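Local coordinates for protein galactose-1-phosphate uridylyltransferase (Pyrobaculum aerophilum str. IM2, PDB 6K9Z) that probably transfers the uridylyl group between UDP-glucose and galactose 1-phosphate, and binds UDP, zinc and iron(III), at residues V55-P60 with P72-S77; L171-V176 with Y262-F267; N187-A192 with P208-S213. The protein carries 1 engineered substitution. All blocks are in the same frame, centred on the assembly; numbering follows the deposited sequence.

Contact 1. Residues V55-P60 with P72-S77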
loop_
_atom_site.group_PDB
_atom_site.type_symbol
_atom_site.label_atom_id
_atom_site.label_comp_id
_atom_site.label_asym_id
_atom_site.label_seq_id
_atom_site.Cartn_x
_atom_site.Cartn_y
_atom_site.Cartn_z
ATOM N N VAL A 55 -12.444 12.872 -8.851
ATOM C CA VAL A 55 -13.800 13.267 -8.371
ATOM C C VAL A 55 -14.143 14.633 -8.981
ATOM O O VAL A 55 -13.217 15.427 -9.209
ATOM C CB VAL A 55 -13.869 13.300 -6.832
ATOM C CG1 VAL A 55 -14.009 11.906 -6.242
ATOM C CG2 VAL A 55 -12.672 14.018 -6.232
ATOM N N THR A 56 -15.428 14.879 -9.249
ATOM C CA THR A 56 -15.878 16.169 -9.834
ATOM C C THR A 56 -17.201 16.611 -9.201
ATOM O O THR A 56 -17.881 15.780 -8.581
ATOM C CB THR A 56 -16.038 16.120 -11.360
ATOM O OG1 THR A 56 -16.355 14.795 -11.783
ATOM C CG2 THR A 56 -14.819 16.624 -12.099
ATOM N N GLU A 57 -17.520 17.895 -9.357
ATOM C CA GLU A 57 -18.770 18.494 -8.828
ATOM C C GLU A 57 -19.976 17.831 -9.500
ATOM O O GLU A 57 -21.026 17.739 -8.849
ATOM C CB GLU A 57 -18.774 20.005 -9.062
ATOM C CG GLU A 57 -20.008 20.691 -8.516
ATOM C CD GLU A 57 -19.968 20.974 -7.025
ATOM O OE1 GLU A 57 -18.986 20.566 -6.377
ATOM O OE2 GLU A 57 -20.922 21.593 -6.516
ATOM N N ASN A 58 -19.843 17.434 -10.769
ATOM C CA ASN A 58 -21.005 16.858 -11.495
ATOM C C ASN A 58 -20.647 15.484 -12.077
ATOM O O ASN A 58 -20.518 15.375 -13.309
ATOM C CB ASN A 58 -21.451 17.810 -12.605
ATOM C CG ASN A 58 -22.565 17.246 -13.456
ATOM O OD1 ASN A 58 -23.487 16.630 -12.938
ATOM N ND2 ASN A 58 -22.484 17.456 -14.758
ATOM N N PRO A 59 -20.506 14.479 -11.209
ATOM C CA PRO A 59 -20.177 13.120 -11.645
ATOM C C PRO A 59 -21.377 12.441 -12.319
ATOM O O PRO A 59 -22.496 12.728 -11.948
ATOM C CB PRO A 59 -19.878 12.407 -10.325
ATOM C CG PRO A 59 -20.907 12.980 -9.399
ATOM C CD PRO A 59 -21.033 14.424 -9.838
ATOM N N PRO A 60 -21.113 11.557 -13.281
ATOM C CA PRO A 60 -22.197 10.840 -13.940
ATOM C C PRO A 60 -22.831 9.784 -13.010
ATOM O O PRO A 60 -22.315 9.488 -11.906
ATOM C CB PRO A 60 -21.520 10.196 -15.152
ATOM C CG PRO A 60 -20.120 9.963 -14.646
ATOM C CD PRO A 60 -19.785 11.119 -13.742
ATOM N N PRO A 72 -21.483 7.898 -6.392
ATOM C CA PRO A 72 -21.075 8.950 -7.316
ATOM C C PRO A 72 -19.714 9.528 -6.899
ATOM O O PRO A 72 -19.476 9.708 -5.728
ATOM C CB PRO A 72 -22.180 10.009 -7.200
ATOM C CG PRO A 72 -23.394 9.205 -6.828
ATOM C CD PRO A 72 -22.843 8.142 -5.902
ATOM N N ALA A 73 -18.864 9.769 -7.894
ATOM C CA ALA A 73 -17.509 10.357 -7.736
ATOM C C ALA A 73 -17.655 11.861 -7.554
ATOM O O ALA A 73 -17.094 12.675 -8.320
ATOM C CB ALA A 73 -16.659 10.002 -8.907
ATOM N N ARG A 74 -18.367 12.233 -6.498
ATOM C CA ARG A 74 -18.727 13.634 -6.197
ATOM C C ARG A 74 -17.668 14.253 -5.275
ATOM O O ARG A 74 -17.457 13.722 -4.166
ATOM C CB ARG A 74 -20.106 13.674 -5.527
ATOM C CG ARG A 74 -20.592 15.051 -5.118
ATOM C CD ARG A 74 -20.519 16.064 -6.227
ATOM N NE ARG A 74 -21.013 17.386 -5.826
ATOM C CZ ARG A 74 -22.288 17.712 -5.749
ATOM N NH1 ARG A 74 -23.210 16.820 -6.055
ATOM N NH2 ARG A 74 -22.646 18.918 -5.364
ATOM N N GLY A 75 -17.080 15.360 -5.708
ATOM C CA GLY A 75 -15.979 16.009 -4.985
ATOM C C GLY A 75 -15.154 16.910 -5.863
ATOM O O GLY A 75 -15.685 17.444 -6.859
ATOM N N SER A 76 -13.940 17.199 -5.412
ATOM C CA SER A 76 -12.983 18.083 -6.114
ATOM C C SER A 76 -11.627 17.422 -6.013
ATOM O O SER A 76 -11.288 16.869 -4.932
ATOM C CB SER A 76 -12.896 19.476 -5.549
ATOM O OG SER A 76 -14.163 20.033 -5.419
ATOM N N SER A 77 -10.874 17.513 -7.087
ATOM C CA SER A 77 -9.450 17.107 -7.128
ATOM C C SER A 77 -8.656 18.350 -7.526
ATOM O O SER A 77 -8.975 18.936 -8.576
ATOM C CB SER A 77 -9.243 15.992 -8.051
ATOM O OG SER A 77 -7.862 15.751 -8.163
HETATM O O HOH W 1 -12.414 18.168 -9.426
HETATM O O HOH W 2 -20.055 8.933 -10.538
#
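Val55 packs on Ala73 and on Gly75 and Ser76. Its CG1 is anti to the carbonyl carbon (chi1 -79°) and faces the Ala73 methyl; CG2, between the backbone N and the carbonyl carbon, comes within 3.4 Å of Ser76 O. A water joins Val55 O to Ser77 N. One residue on, Thr56 N donates to Ala73 O at 2.9 Å in a nearly straight bond, and Thr56 O accepts from Gly75 N at 3.0 Å. These two bonds form a single backbone bridge with Arg74. Glu57 runs alongside Arg74, pointing the same way; OE2 meets NH2 at 3.4 Å in a salt bridge whose hydrogen bond is weak, and Glu57 O lies over one guanidinium face. Pro59 packs CG against Pro72 CB (3.9 Å) and CB against Ala73. At Pro60 a second water links the carbonyl O to Ala73 N. Ala73 is the centre of an inverse gamma turn, which presents its carbonyl to Thr56. An isolated bridge of this kind ties the loop after strand 46-49 to the start of strand 76-81, where Ser77 approaches the UDP-binding residues Asn50 and Tyr144.

Contact 2. Residues L171-V176 with Y262-F267. With ZN (zinc ion), chain D; FE (Fe (III) ion), chain E.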
loop_
_atom_site.group_PDB
_atom_site.type_symbol
_atom_site.label_atom_id
_atom_site.label_comp_id
_atom_site.label_asym_id
_atom_site.label_seq_id
_atom_site.Cartn_x
_atom_site.Cartn_y
_atom_site.Cartn_z
ATOM N N LEU A 171 -5.719 8.756 22.614
ATOM C CA LEU A 171 -4.504 7.888 22.496
ATOM C C LEU A 171 -3.362 8.671 21.842
ATOM O O LEU A 171 -2.223 8.555 22.299
ATOM C CB LEU A 171 -4.773 6.634 21.667
ATOM C CG LEU A 171 -3.572 5.692 21.537
ATOM C CD1 LEU A 171 -2.927 5.371 22.880
ATOM C CD2 LEU A 171 -4.007 4.429 20.832
ATOM N N HIS A 172 -3.683 9.497 20.843
ATOM C CA HIS A 172 -2.641 10.297 20.144
ATOM C C HIS A 172 -1.976 11.246 21.146
ATOM O O HIS A 172 -0.751 11.397 21.103
ATOM C CB HIS A 172 -3.257 11.093 18.989
ATOM C CG HIS A 172 -3.928 10.255 17.956
ATOM N ND1 HIS A 172 -3.273 9.817 16.828
ATOM C CD2 HIS A 172 -5.190 9.789 17.868
ATOM C CE1 HIS A 172 -4.100 9.111 16.091
ATOM N NE2 HIS A 172 -5.283 9.082 16.704
ATOM N N CYS A 173 -2.776 11.854 22.021
ATOM C CA CYS A 173 -2.238 12.799 23.038
ATOM C C CYS A 173 -1.201 12.014 23.899
ATOM O O CYS A 173 -0.091 12.560 24.260
ATOM C CB CYS A 173 -3.365 13.375 23.897
ATOM S SG CYS A 173 -4.135 14.865 23.165
ATOM N N ARG A 174 -1.577 10.803 24.284
ATOM C CA ARG A 174 -0.736 9.945 25.187
ATOM C C ARG A 174 0.580 9.625 24.463
ATOM O O ARG A 174 1.634 9.716 25.063
ATOM C CB ARG A 174 -1.538 8.711 25.580
ATOM C CG ARG A 174 -2.825 9.035 26.332
ATOM C CD ARG A 174 -2.575 9.423 27.785
ATOM N NE ARG A 174 -1.550 8.572 28.397
ATOM C CZ ARG A 174 -1.633 7.243 28.624
ATOM N NH1 ARG A 174 -2.711 6.560 28.267
ATOM N NH2 ARG A 174 -0.618 6.604 29.201
ATOM N N ILE A 175 0.507 9.251 23.198
ATOM C CA ILE A 175 1.716 8.919 22.392
ATOM C C ILE A 175 2.625 10.156 22.261
ATOM O O ILE A 175 3.850 10.085 22.561
ATOM C CB ILE A 175 1.303 8.300 21.052
ATOM C CG1 ILE A 175 0.730 6.901 21.235
ATOM C CG2 ILE A 175 2.505 8.304 20.116
ATOM C CD1 ILE A 175 0.100 6.293 19.992
ATOM N N VAL A 176 2.026 11.316 21.937
ATOM C CA VAL A 176 2.818 12.550 21.708
ATOM C C VAL A 176 3.536 12.909 23.015
ATOM O O VAL A 176 4.708 13.267 22.938
ATOM C CB VAL A 176 1.904 13.687 21.209
ATOM C CG1 VAL A 176 2.618 15.025 21.210
ATOM C CG2 VAL A 176 1.323 13.368 19.837
ATOM N N TYR A 262 -11.523 12.511 20.026
ATOM C CA TYR A 262 -10.898 11.158 20.104
ATOM C C TYR A 262 -9.848 10.982 19.009
ATOM O O TYR A 262 -9.047 10.002 19.079
ATOM C CB TYR A 262 -11.929 10.039 19.962
ATOM C CG TYR A 262 -12.821 10.139 18.749
ATOM C CD1 TYR A 262 -14.020 10.839 18.820
ATOM C CD2 TYR A 262 -12.466 9.547 17.541
ATOM C CE1 TYR A 262 -14.854 10.954 17.726
ATOM C CE2 TYR A 262 -13.284 9.682 16.430
ATOM C CZ TYR A 262 -14.472 10.374 16.533
ATOM O OH TYR A 262 -15.297 10.506 15.461
ATOM N N TYR A 263 -9.859 11.883 18.036
ATOM C CA TYR A 263 -8.850 11.846 16.956
ATOM C C TYR A 263 -8.074 13.149 16.922
ATOM O O TYR A 263 -8.539 14.192 17.371
ATOM C CB TYR A 263 -9.497 11.522 15.619
ATOM C CG TYR A 263 -8.524 11.072 14.542
ATOM C CD1 TYR A 263 -7.889 9.849 14.629
ATOM C CD2 TYR A 263 -8.338 11.803 13.374
ATOM C CE1 TYR A 263 -7.084 9.360 13.607
ATOM C CE2 TYR A 263 -7.489 11.350 12.360
ATOM C CZ TYR A 263 -6.873 10.124 12.478
ATOM O OH TYR A 263 -6.093 9.668 11.435
ATOM N N HIS A 264 -6.794 12.990 16.580
ATOM C CA HIS A 264 -5.755 14.052 16.601
ATOM C C HIS A 264 -5.061 14.097 15.235
ATOM O O HIS A 264 -4.540 13.052 14.813
ATOM C CB HIS A 264 -4.788 13.673 17.730
ATOM C CG HIS A 264 -3.874 14.735 18.238
ATOM N ND1 HIS A 264 -3.609 14.877 19.581
ATOM C CD2 HIS A 264 -3.110 15.645 17.604
ATOM C CE1 HIS A 264 -2.745 15.849 19.757
ATOM N NE2 HIS A 264 -2.422 16.335 18.561
ATOM N N LEU A 265 -4.970 15.352 14.667
ATOM C CA LEU A 265 -4.467 15.361 13.286
ATOM C C LEU A 265 -2.971 15.114 13.320
ATOM O O LEU A 265 -2.275 15.433 14.361
ATOM C CB LEU A 265 -4.780 16.673 12.575
ATOM C CG LEU A 265 -4.186 17.954 13.138
ATOM C CD1 LEU A 265 -2.739 18.198 12.761
ATOM C CD2 LEU A 265 -5.011 19.158 12.636
ATOM N N HIS A 266 -2.354 14.664 12.289
ATOM C CA HIS A 266 -0.881 14.458 12.215
ATOM C C HIS A 266 -0.509 14.354 10.739
ATOM O O HIS A 266 -1.367 13.837 9.947
ATOM C CB HIS A 266 -0.445 13.221 13.015
ATOM C CG HIS A 266 -1.293 12.003 12.765
ATOM N ND1 HIS A 266 -2.571 11.838 13.325
ATOM C CD2 HIS A 266 -1.052 10.884 12.059
ATOM C CE1 HIS A 266 -3.064 10.666 12.939
ATOM N NE2 HIS A 266 -2.150 10.034 12.221
ATOM N N PHE A 267 0.701 14.773 10.390
ATOM C CA PHE A 267 1.310 14.502 9.082
ATOM C C PHE A 267 2.111 13.204 9.192
ATOM O O PHE A 267 2.847 13.041 10.180
ATOM C CB PHE A 267 2.168 15.660 8.610
ATOM C CG PHE A 267 1.376 16.895 8.265
ATOM C CD1 PHE A 267 0.973 17.763 9.279
ATOM C CD2 PHE A 267 1.019 17.169 6.967
ATOM C CE1 PHE A 267 0.277 18.931 8.968
ATOM C CE2 PHE A 267 0.364 18.349 6.662
ATOM C CZ PHE A 267 -0.090 19.176 7.657
HETATM ZN ZN ZN D . -5.164 14.227 21.191
HETATM FE FE FE E . -2.183 8.178 11.010
HETATM O O HOH W 3 -8.087 8.226 20.917
HETATM O O HOH W 4 -1.413 7.009 12.753
#
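Cys173 and His264 meet at a zinc ion, in a Cys2His2 site built on a CxxC motif at the start of helix 171-178. Cys173 SG and His264 ND1 each bind the metal at 2.3 Å, and Cys170 and His211 complete the site. The sulfur sits at the edge of the His264 ring, in its plane. Next to this first shell lies His172, whose CB closes to 3.3 Å from His264 CB as the two side chains slide past each other in opposite directions. That CB points toward the 262-267 segment, and chi1 of -59° sets CG anti to the carbonyl carbon; on the ring, NE2 lies 3.4 Å from Tyr263 CD1, the two ring planes 87° apart. On the same ring CE1 lies 3.7 Å from His266 CE1, so His172 bridges the surroundings of both metals. Farther out, Tyr207 OH hydrogen-bonds His172 ND1, and Phe8 of the second subunit stacks on the His172 ring. An alanine in place of His172 would probably open a gap beside Tyr263 and His266 and leave Tyr207 OH without its partner and Phe8 of the second subunit without its stacked ring. Tyr263 OH bonds Glu156, an iron ligand, while Pro208 O holds His264 NE2. His266 binds the iron(III) ion through NE2 at 2.2 Å, and its other ring nitrogen, ND1, donates to His264 O at 2.8 Å, the oxygen lying 2° out of the His266 ring plane.

Contact 3. Residues N187-A192 with P208-S213. With ZN (zinc ion), chain D.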
loop_
_atom_site.group_PDB
_atom_site.type_symbol
_atom_site.label_atom_id
_atom_site.label_comp_id
_atom_site.label_asym_id
_atom_site.label_seq_id
_atom_site.Cartn_x
_atom_site.Cartn_y
_atom_site.Cartn_z
ATOM N N ASN A 187 9.233 21.878 18.375
ATOM C CA ASN A 187 9.163 23.339 18.612
ATOM C C ASN A 187 8.064 23.588 19.657
ATOM O O ASN A 187 7.627 22.646 20.355
ATOM C CB ASN A 187 9.167 24.188 17.339
ATOM C CG ASN A 187 8.003 23.914 16.416
ATOM O OD1 ASN A 187 6.957 23.458 16.857
ATOM N ND2 ASN A 187 8.181 24.204 15.141
ATOM N N ARG A 188 7.649 24.831 19.805
ATOM C CA ARG A 188 6.659 25.103 20.871
ATOM C C ARG A 188 5.350 24.409 20.554
ATOM O O ARG A 188 4.622 24.219 21.526
ATOM C CB ARG A 188 6.409 26.602 21.023
ATOM C CG ARG A 188 7.618 27.314 21.596
ATOM C CD ARG A 188 7.444 28.796 21.627
ATOM N NE ARG A 188 8.564 29.378 22.335
ATOM C CZ ARG A 188 8.577 30.602 22.820
ATOM N NH1 ARG A 188 7.539 31.383 22.588
ATOM N NH2 ARG A 188 9.605 31.064 23.528
ATOM N N ASN A 189 5.045 24.104 19.283
ATOM C CA ASN A 189 3.662 23.673 18.937
ATOM C C ASN A 189 3.632 22.268 18.323
ATOM O O ASN A 189 2.489 21.750 18.172
ATOM C CB ASN A 189 2.935 24.690 18.072
ATOM C CG ASN A 189 2.445 25.864 18.905
ATOM O OD1 ASN A 189 1.655 25.631 19.812
ATOM N ND2 ASN A 189 2.874 27.097 18.638
ATOM N N TRP A 190 4.778 21.701 17.963
ATOM C CA TRP A 190 4.845 20.430 17.168
ATOM C C TRP A 190 5.943 19.499 17.688
ATOM O O TRP A 190 6.965 19.968 18.214
ATOM C CB TRP A 190 5.012 20.709 15.686
ATOM C CG TRP A 190 3.872 21.513 15.150
ATOM C CD1 TRP A 190 3.767 22.874 15.169
ATOM C CD2 TRP A 190 2.659 21.018 14.551
ATOM N NE1 TRP A 190 2.566 23.260 14.653
ATOM C CE2 TRP A 190 1.879 22.156 14.226
ATOM C CE3 TRP A 190 2.238 19.758 14.097
ATOM C CZ2 TRP A 190 0.641 22.043 13.593
ATOM C CZ3 TRP A 190 0.999 19.647 13.505
ATOM C CH2 TRP A 190 0.221 20.777 13.254
ATOM N N LYS A 191 5.661 18.194 17.629
ATOM C CA LYS A 191 6.658 17.143 17.852
ATOM C C LYS A 191 6.697 16.283 16.581
ATOM O O LYS A 191 5.622 15.836 16.110
ATOM C CB LYS A 191 6.214 16.227 18.993
ATOM C CG LYS A 191 6.522 16.688 20.362
ATOM C CD LYS A 191 6.634 15.407 21.277
ATOM C CE LYS A 191 7.140 15.733 22.636
ATOM N NZ LYS A 191 7.180 14.530 23.488
ATOM N N ALA A 192 7.892 16.017 16.093
ATOM C CA ALA A 192 8.166 15.088 14.981
ATOM C C ALA A 192 8.974 13.906 15.525
ATOM O O ALA A 192 10.002 14.138 16.155
ATOM C CB ALA A 192 8.978 15.851 13.969
ATOM N N PRO A 208 0.639 18.036 16.435
ATOM C CA PRO A 208 0.546 19.229 17.272
ATOM C C PRO A 208 0.528 18.791 18.743
ATOM O O PRO A 208 -0.043 17.739 19.106
ATOM C CB PRO A 208 -0.777 19.858 16.813
ATOM C CG PRO A 208 -1.644 18.659 16.446
ATOM C CD PRO A 208 -0.665 17.620 15.906
ATOM N N LYS A 209 1.181 19.605 19.583
ATOM C CA LYS A 209 1.261 19.317 21.027
ATOM C C LYS A 209 -0.119 19.561 21.655
ATOM O O LYS A 209 -0.410 18.911 22.645
ATOM C CB LYS A 209 2.347 20.194 21.648
ATOM C CG LYS A 209 3.755 19.694 21.349
ATOM C CD LYS A 209 4.850 20.673 21.760
ATOM C CE LYS A 209 6.222 20.032 21.740
ATOM N NZ LYS A 209 7.237 20.881 22.418
ATOM N N ARG A 210 -0.866 20.538 21.157
ATOM C CA ARG A 210 -2.267 20.757 21.564
ATOM C C ARG A 210 -3.143 19.798 20.771
ATOM O O ARG A 210 -2.823 19.551 19.613
ATOM C CB ARG A 210 -2.667 22.229 21.421
ATOM C CG ARG A 210 -2.197 23.065 22.603
ATOM C CD ARG A 210 -2.720 24.482 22.467
ATOM N NE ARG A 210 -1.813 25.103 21.508
ATOM C CZ ARG A 210 -1.734 26.401 21.232
ATOM N NH1 ARG A 210 -0.833 26.817 20.355
ATOM N NH2 ARG A 210 -2.555 27.261 21.822
ATOM N N HIS A 211 -4.163 19.249 21.412
ATOM C CA HIS A 211 -5.135 18.374 20.697
ATOM C C HIS A 211 -5.846 19.230 19.656
ATOM O O HIS A 211 -6.620 20.146 20.028
ATOM C CB HIS A 211 -6.135 17.713 21.647
ATOM C CG HIS A 211 -7.077 16.789 20.935
ATOM N ND1 HIS A 211 -6.817 15.414 20.775
ATOM C CD2 HIS A 211 -8.257 17.051 20.311
ATOM C CE1 HIS A 211 -7.875 14.884 20.130
ATOM N NE2 HIS A 211 -8.752 15.866 19.825
ATOM N N ARG A 212 -5.574 18.958 18.381
ATOM C CA ARG A 212 -6.308 19.539 17.242
ATOM C C ARG A 212 -6.693 18.374 16.342
ATOM O O ARG A 212 -5.835 17.477 16.184
ATOM C CB ARG A 212 -5.384 20.455 16.463
ATOM C CG ARG A 212 -4.734 21.557 17.301
ATOM C CD ARG A 212 -5.703 22.557 17.762
ATOM N NE ARG A 212 -5.027 23.760 18.283
ATOM C CZ ARG A 212 -5.635 24.671 19.017
ATOM N NH1 ARG A 212 -6.889 24.483 19.379
ATOM N NH2 ARG A 212 -4.995 25.743 19.443
ATOM N N SER A 213 -7.885 18.400 15.766
ATOM C CA SER A 213 -8.307 17.320 14.837
ATOM C C SER A 213 -8.544 17.802 13.406
ATOM O O SER A 213 -8.605 16.908 12.504
ATOM C CB SER A 213 -9.533 16.610 15.383
ATOM O OG SER A 213 -10.546 17.525 15.716
HETATM ZN ZN ZN D . -5.164 14.227 21.191
HETATM O O HOH W 5 -0.142 22.608 19.071
#
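Asn189 and Lys209 join the two segments through their backbones: Lys209 N donates to Asn189 O at 2.9 Å with an N-H...O angle of 167°. The same carbonyl oxygen also accepts from a water that in turn accepts a hydrogen bond from Arg210 N, so two donors satisfy it. Extended beyond CG, the Lys209 chain runs past Asn189 and Arg188 to bring NZ within 2.7 Å of Asn187 O, nearly along the C=O axis. The ammonium has a further hydrogen bond to a residue just beyond the segments. Lys191 crosses the same chain at about a right angle, CG against Lys209 CE, but its own NZ bonds Val176 O and Glu179 O. Asn189 uses both ends of its amide. OD1 accepts from Arg210 NH1 at 2.8 Å, the amide and guanidinium planes being 17° apart, while ND2 donates to Asp225 of helix 220-240. Asn187 OD1 closes an Asx turn by accepting from Asn189 N at 3.2 Å and, weakly, from Trp190 N; its ND2 reaches Asp225 O. Trp190 NE1 is satisfied by Glu222 of helix 220-240. The apolar part of the contact includes a CH-pi interaction, Pro208 CB standing 3.8 Å over the centroid of the six-membered ring of Trp190, and Pro208 CD lies 3.6 Å from Trp190 CZ3. These residues form an antiparallel non-hydrogen-bonded pair at the end of strand 202-208. Pro208 O accepts from His264 NE2. The chemistry implies that residues 208-210, which lead toward the zinc ligand His211, are held by bonds to backbone carbonyls and to the Asn189 amide, with the lysine and arginine charges probably tempered by the oxygens they meet.

How the contacts relate
All three contacts reach one large antiparallel sheet, but at different depths and in different halves. Contact 1, in the N-terminal half of the chain, is partly buried and built mostly from loops; its nearest atoms lie about 17 Å from contact 2 and about 18 Å from contact 3. Contacts 2 and 3 share the C-terminal half, with centres about 9 Å apart, and supply three ligands of the same zinc ion between them. Contact 2 is the buried one, made of metal bonds and aromatic packing without any direct hydrogen bond across its segments. Contact 3, partly buried, relies on lysine, arginine and asparagine bonds, whereas contact 1 combines backbone bonds, prolines and a salt bridge whose hydrogen bond is weak.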